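PDB 3AAG: general glycosylation pathway protein from Campylobacter jejuni, which transfers a preassembled heptasaccharide from an undecaprenyl-diphosphate lipid carrier to asparagine side chains of proteins, the piece described here being its C-terminal periplasmic domain. Local coordinates for residues A[32-36]-A[62-68]; A[147-151]-A[170-174]. One frame throughout, in Å; residues are numbered along the deposited sequence.

Contact 1 of 2, residues A[32-36]-A[62-68]; sequences VVTWW and NFFPSFA
W35, P65 and N62 bury the most surface where the chain leaving strand 31-33 runs past the short helix 63-67. The six-membered end of the W35 indole does the touching. Its CH2 lies 3.8 Å from N62 CB, and its neighbour CZ3 lies 3.8 Å from S66 CB, so the ring end rests against two residues one helical turn apart. The CB of W35 leaves the backbone pointing away from the helix; CG anti to the backbone N (chi1 -161°) lets the long indole swing its far end back to it. The indole and the N62 amide planes are 38° apart, neither stacked nor perpendicular. P65 meets backbone instead: its CB stands 3.4 Å from T34 O, at the closest CA pairing of the two segments. A wider apolar edge follows, V33 CG1 lying 4.1 Å from P65 CA and 4.4 Å from A68 CB. At the other end W36 CD1 comes within 3.5 Å of N62 OD1, the indole and amide planes nearly parallel, 14° apart. No hydrogen bond crosses the contact; it is held by packing, while T34 OG1 bonds to Y141 O and S66 OG to V153 O. W35 and W36 open the WWDYG motif, which, as in related oligosaccharyltransferases, probably helps form the pocket for the +2 Ser/Thr of the acceptor sequon. V33 pairs through its backbone with Y139 and Y141, strand 31-33 lying parallel to strand 138-140, and F63, F64 and F67 carry helix 63-67 onto helices 103-107, 116-122 and 73-87.

Contact 2 of 2, residues A[147-151]-A[170-174]; sequences SLIFS and FTFST
The F172 ring receives the edge of F150 on one face: F150 CD2 sits 3.6 Å above the plane, over the ring centre, and F172 CG in turn lies at the F150 edge, in its plane. This is a T-shaped (edge-to-face) pair, with centroids 5.0 Å apart and planes at 70°. At its own edge F172 meets the backbone of the other segment, CE2 lying 3.5 Å from S147 O and near the ring plane. F150 CB adds an apolar touch at the same corner, 3.7 Å from F172 CE2. Both CB atoms point to the opposite segment, and with CG anti to the backbone N (chi1 -167° for F150, -162° for F172) the side chains extend from there and cross at about a right angle. S151 lies along the F172 backbone, its CB 3.7 Å from F172 O; the placing of F170 against S151 is doubtful, but its ring also meets that of F158. Farther along, L148 CD2 touches T174 OG1 at 3.7 Å, and T174 CG2 lies 3.8 Å from S147 O. I149, at the N-cap of helix 150-155, points away from the strand and packs on W35 and Y38; in this MI motif it is the residue that, by similarity, contacts the acceptor peptide. F172 and T174 also pack on strand 249-252, while helix 260-266 supplies Y261 beside F150 and V262 beside F172. The chemistry is thus one aromatic pair, with the rest largely carbon against carbonyl or hydroxyl oxygen; no hydrogen bond joins the segments. S147 OG is satisfied by A144 O, and the joint between the MI-motif segment and the C-terminal beta-sheet rests on van der Waals packing centred on the F150-F172 pair.

In the fold
From the N terminus, strand 31-33 leads into the WWDYG segment, and contact 1 closes the loop that returns through helix 39-46 to helix 63-67. The chain then passes through helices 73-87, 103-107 and 116-122 to strand 138-140, which pairs with strand 31-33, before the MI motif begins. Contact 2 closes a second, shorter loop, running from the MI motif at the start of helix 150-155 to strand 172-179. The two loops follow in series, neither nested nor crossed. Their centres are about 15 Å apart, yet they touch where W35 CD1 meets I149 CD1 at 3.5 Å. Contact 1 belongs within the mainly helical core; contact 2 ties that core to the C-terminal beta-barrel domain.

Contact 1 of 2, residues A[32-36]-A[62-68]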
loop_
_atom_site.group_PDB
_atom_site.type_symbol
_atom_site.label_atom_id
_atom_site.label_comp_id
_atom_site.label_asym_id
_atom_site.label_seq_id
_atom_site.Cartn_x
_atom_site.Cartn_y
_atom_site.Cartn_z
ATOM N N VAL A 32 10.503 -2.430 10.271
ATOM C CA VAL A 32 9.185 -2.009 9.841
ATOM C C VAL A 32 9.265 -1.605 8.379
ATOM O O VAL A 32 10.042 -0.724 8.016
ATOM C CB VAL A 32 8.673 -0.824 10.681
ATOM C CG1 VAL A 32 7.528 -0.122 9.973
ATOM C CG2 VAL A 32 8.245 -1.300 12.058
ATOM N N VAL A 33 8.476 -2.264 7.540
ATOM C CA VAL A 33 8.373 -1.883 6.139
ATOM C C VAL A 33 7.285 -0.836 5.955
ATOM O O VAL A 33 6.145 -1.035 6.371
ATOM C CB VAL A 33 8.085 -3.098 5.233
ATOM C CG1 VAL A 33 7.876 -2.652 3.795
ATOM C CG2 VAL A 33 9.223 -4.098 5.320
ATOM N N THR A 34 7.645 0.283 5.337
ATOM C CA THR A 34 6.719 1.394 5.166
ATOM C C THR A 34 7.332 2.480 4.290
ATOM O O THR A 34 8.498 2.404 3.918
ATOM C CB THR A 34 6.322 2.003 6.523
ATOM O OG1 THR A 34 4.993 2.531 6.440
ATOM C CG2 THR A 34 7.289 3.115 6.917
ATOM N N TRP A 35 6.537 3.492 3.964
ATOM C CA TRP A 35 7.000 4.577 3.110
ATOM C C TRP A 35 7.970 5.478 3.867
ATOM O O TRP A 35 7.908 5.573 5.091
ATOM C CB TRP A 35 5.810 5.385 2.597
ATOM C CG TRP A 35 6.130 6.210 1.400
ATOM C CD1 TRP A 35 5.913 7.546 1.243
ATOM C CD2 TRP A 35 6.738 5.756 0.187
ATOM N NE1 TRP A 35 6.343 7.952 0.004
ATOM C CE2 TRP A 35 6.855 6.871 -0.664
ATOM C CE3 TRP A 35 7.193 4.513 -0.263
ATOM C CZ2 TRP A 35 7.409 6.782 -1.937
ATOM C CZ3 TRP A 35 7.742 4.427 -1.529
ATOM C CH2 TRP A 35 7.845 5.555 -2.351
ATOM N N TRP A 36 8.867 6.141 3.142
ATOM C CA TRP A 36 9.981 6.846 3.777
ATOM C C TRP A 36 9.550 8.065 4.589
ATOM O O TRP A 36 10.250 8.481 5.510
ATOM C CB TRP A 36 11.047 7.237 2.749
ATOM C CG TRP A 36 10.628 8.340 1.821
ATOM C CD1 TRP A 36 10.125 8.201 0.561
ATOM C CD2 TRP A 36 10.685 9.748 2.078
ATOM N NE1 TRP A 36 9.862 9.433 0.019
ATOM C CE2 TRP A 36 10.197 10.401 0.929
ATOM C CE3 TRP A 36 11.100 10.520 3.167
ATOM C CZ2 TRP A 36 10.111 11.789 0.837
ATOM C CZ3 TRP A 36 11.015 11.900 3.075
ATOM C CH2 TRP A 36 10.524 12.519 1.919
ATOM N N ASN A 62 13.385 3.315 -2.768
ATOM C CA ASN A 62 11.933 3.326 -2.638
ATOM C C ASN A 62 11.287 2.050 -3.162
ATOM O O ASN A 62 10.220 1.649 -2.698
ATOM C CB ASN A 62 11.342 4.549 -3.338
ATOM C CG ASN A 62 11.655 5.842 -2.610
ATOM O OD1 ASN A 62 11.893 5.847 -1.400
ATOM N ND2 ASN A 62 11.655 6.950 -3.343
ATOM N N PHE A 63 11.943 1.411 -4.125
ATOM C CA PHE A 63 11.341 0.296 -4.847
ATOM C C PHE A 63 10.757 -0.759 -3.912
ATOM O O PHE A 63 9.692 -1.310 -4.180
ATOM C CB PHE A 63 12.353 -0.352 -5.794
ATOM C CG PHE A 63 11.876 -1.647 -6.386
ATOM C CD1 PHE A 63 10.918 -1.654 -7.388
ATOM C CD2 PHE A 63 12.374 -2.859 -5.933
ATOM C CE1 PHE A 63 10.471 -2.844 -7.931
ATOM C CE2 PHE A 63 11.931 -4.051 -6.473
ATOM C CZ PHE A 63 10.976 -4.042 -7.475
ATOM N N PHE A 64 11.460 -1.041 -2.820
ATOM C CA PHE A 64 11.171 -2.221 -2.010
ATOM C C PHE A 64 9.983 -2.014 -1.082
ATOM O O PHE A 64 9.080 -2.851 -1.030
ATOM C CB PHE A 64 12.404 -2.645 -1.212
ATOM C CG PHE A 64 13.517 -3.184 -2.064
ATOM C CD1 PHE A 64 14.683 -2.458 -2.246
ATOM C CD2 PHE A 64 13.390 -4.411 -2.694
ATOM C CE1 PHE A 64 15.704 -2.949 -3.035
ATOM C CE2 PHE A 64 14.407 -4.908 -3.484
ATOM C CZ PHE A 64 15.566 -4.177 -3.656
ATOM N N PRO A 65 9.974 -0.895 -0.342
ATOM C CA PRO A 65 8.792 -0.555 0.445
ATOM C C PRO A 65 7.584 -0.447 -0.474
ATOM O O PRO A 65 6.506 -0.947 -0.150
ATOM C CB PRO A 65 9.134 0.824 1.026
ATOM C CG PRO A 65 10.621 0.922 0.951
ATOM C CD PRO A 65 11.018 0.141 -0.265
ATOM N N SER A 66 7.780 0.199 -1.619
ATOM C CA SER A 66 6.700 0.450 -2.561
ATOM C C SER A 66 6.116 -0.856 -3.085
ATOM O O SER A 66 4.899 -1.015 -3.158
ATOM C CB SER A 66 7.195 1.317 -3.722
ATOM O OG SER A 66 6.390 1.137 -4.877
ATOM N N PHE A 67 6.991 -1.789 -3.446
ATOM C CA PHE A 67 6.559 -3.082 -3.959
ATOM C C PHE A 67 5.691 -3.812 -2.944
ATOM O O PHE A 67 4.580 -4.234 -3.258
ATOM C CB PHE A 67 7.765 -3.944 -4.338
ATOM C CG PHE A 67 7.413 -5.144 -5.174
ATOM C CD1 PHE A 67 7.401 -5.062 -6.555
ATOM C CD2 PHE A 67 7.095 -6.351 -4.576
ATOM C CE1 PHE A 67 7.078 -6.159 -7.325
ATOM C CE2 PHE A 67 6.769 -7.455 -5.343
ATOM C CZ PHE A 67 6.763 -7.358 -6.721
ATOM N N ALA A 68 6.200 -3.960 -1.727
ATOM C CA ALA A 68 5.481 -4.688 -0.686
ATOM C C ALA A 68 4.299 -3.885 -0.141
ATOM O O ALA A 68 3.689 -4.263 0.863
ATOM C CB ALA A 68 6.431 -5.092 0.440
#

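Contact 2 of 2, residues A[147-151]-A[170-174]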
loop_
_atom_site.group_PDB
_atom_site.type_symbol
_atom_site.label_atom_id
_atom_site.label_comp_id
_atom_site.label_asym_id
_atom_site.label_seq_id
_atom_site.Cartn_x
_atom_site.Cartn_y
_atom_site.Cartn_z
ATOM N N SER A 147 -2.955 7.257 1.874
ATOM C CA SER A 147 -3.828 7.376 0.710
ATOM C C SER A 147 -3.535 8.644 -0.094
ATOM O O SER A 147 -3.514 8.618 -1.323
ATOM C CB SER A 147 -5.299 7.345 1.132
ATOM O OG SER A 147 -5.597 8.412 2.014
ATOM N N LEU A 148 -3.307 9.753 0.603
ATOM C CA LEU A 148 -3.107 11.037 -0.061
ATOM C C LEU A 148 -1.830 11.062 -0.893
ATOM O O LEU A 148 -1.636 11.960 -1.710
ATOM C CB LEU A 148 -3.083 12.178 0.955
ATOM C CG LEU A 148 -4.399 12.510 1.660
ATOM C CD1 LEU A 148 -4.197 13.662 2.627
ATOM C CD2 LEU A 148 -5.492 12.832 0.653
ATOM N N ILE A 149 -0.958 10.081 -0.677
ATOM C CA ILE A 149 0.337 10.052 -1.355
ATOM C C ILE A 149 0.590 8.715 -2.038
ATOM O O ILE A 149 1.625 8.524 -2.675
ATOM C CB ILE A 149 1.500 10.338 -0.384
ATOM C CG1 ILE A 149 1.444 9.387 0.815
ATOM C CG2 ILE A 149 1.480 11.791 0.063
ATOM C CD1 ILE A 149 2.800 9.067 1.398
ATOM N N PHE A 150 -0.358 7.793 -1.904
ATOM C CA PHE A 150 -0.157 6.421 -2.361
ATOM C C PHE A 150 0.150 6.351 -3.853
ATOM O O PHE A 150 0.882 5.470 -4.306
ATOM C CB PHE A 150 -1.377 5.557 -2.031
ATOM C CG PHE A 150 -1.128 4.083 -2.180
ATOM C CD1 PHE A 150 -0.139 3.456 -1.436
ATOM C CD2 PHE A 150 -1.878 3.325 -3.066
ATOM C CE1 PHE A 150 0.097 2.097 -1.570
ATOM C CE2 PHE A 150 -1.649 1.966 -3.206
ATOM C CZ PHE A 150 -0.659 1.350 -2.456
ATOM N N SER A 151 -0.412 7.281 -4.616
ATOM C CA SER A 151 -0.113 7.378 -6.036
ATOM C C SER A 151 1.391 7.451 -6.262
ATOM O O SER A 151 1.939 6.755 -7.119
ATOM C CB SER A 151 -0.791 8.606 -6.641
ATOM O OG SER A 151 -0.808 8.528 -8.054
ATOM N N PHE A 170 -0.803 3.661 -13.750
ATOM C CA PHE A 170 -1.851 3.185 -12.856
ATOM C C PHE A 170 -2.791 4.342 -12.533
ATOM O O PHE A 170 -2.657 5.428 -13.093
ATOM C CB PHE A 170 -1.232 2.643 -11.565
ATOM C CG PHE A 170 -0.337 3.626 -10.868
ATOM C CD1 PHE A 170 -0.837 4.461 -9.883
ATOM C CD2 PHE A 170 1.003 3.725 -11.205
ATOM C CE1 PHE A 170 -0.016 5.372 -9.243
ATOM C CE2 PHE A 170 1.828 4.634 -10.568
ATOM C CZ PHE A 170 1.316 5.459 -9.585
ATOM N N THR A 171 -3.738 4.112 -11.630
ATOM C CA THR A 171 -4.633 5.178 -11.194
ATOM C C THR A 171 -5.026 5.052 -9.727
ATOM O O THR A 171 -5.663 4.078 -9.321
ATOM C CB THR A 171 -5.901 5.248 -12.062
ATOM O OG1 THR A 171 -5.535 5.512 -13.422
ATOM C CG2 THR A 171 -6.824 6.350 -11.567
ATOM N N PHE A 172 -4.640 6.048 -8.938
ATOM C CA PHE A 172 -5.073 6.151 -7.551
ATOM C C PHE A 172 -5.301 7.618 -7.210
ATOM O O PHE A 172 -4.440 8.268 -6.617
ATOM C CB PHE A 172 -4.019 5.554 -6.617
ATOM C CG PHE A 172 -4.534 5.237 -5.242
ATOM C CD1 PHE A 172 -5.105 4.005 -4.968
ATOM C CD2 PHE A 172 -4.440 6.166 -4.221
ATOM C CE1 PHE A 172 -5.577 3.708 -3.704
ATOM C CE2 PHE A 172 -4.911 5.876 -2.953
ATOM C CZ PHE A 172 -5.479 4.645 -2.695
ATOM N N SER A 173 -6.460 8.136 -7.600
ATOM C CA SER A 173 -6.772 9.544 -7.388
ATOM C C SER A 173 -7.771 9.710 -6.252
ATOM O O SER A 173 -8.901 9.229 -6.331
ATOM C CB SER A 173 -7.315 10.176 -8.670
ATOM O OG SER A 173 -7.205 11.588 -8.627
ATOM N N THR A 174 -7.347 10.389 -5.193
ATOM C CA THR A 174 -8.239 10.707 -4.088
ATOM C C THR A 174 -8.736 12.143 -4.202
ATOM O O THR A 174 -8.071 12.992 -4.794
ATOM C CB THR A 174 -7.544 10.509 -2.728
ATOM O OG1 THR A 174 -6.449 11.426 -2.609
ATOM C CG2 THR A 174 -7.023 9.087 -2.600
#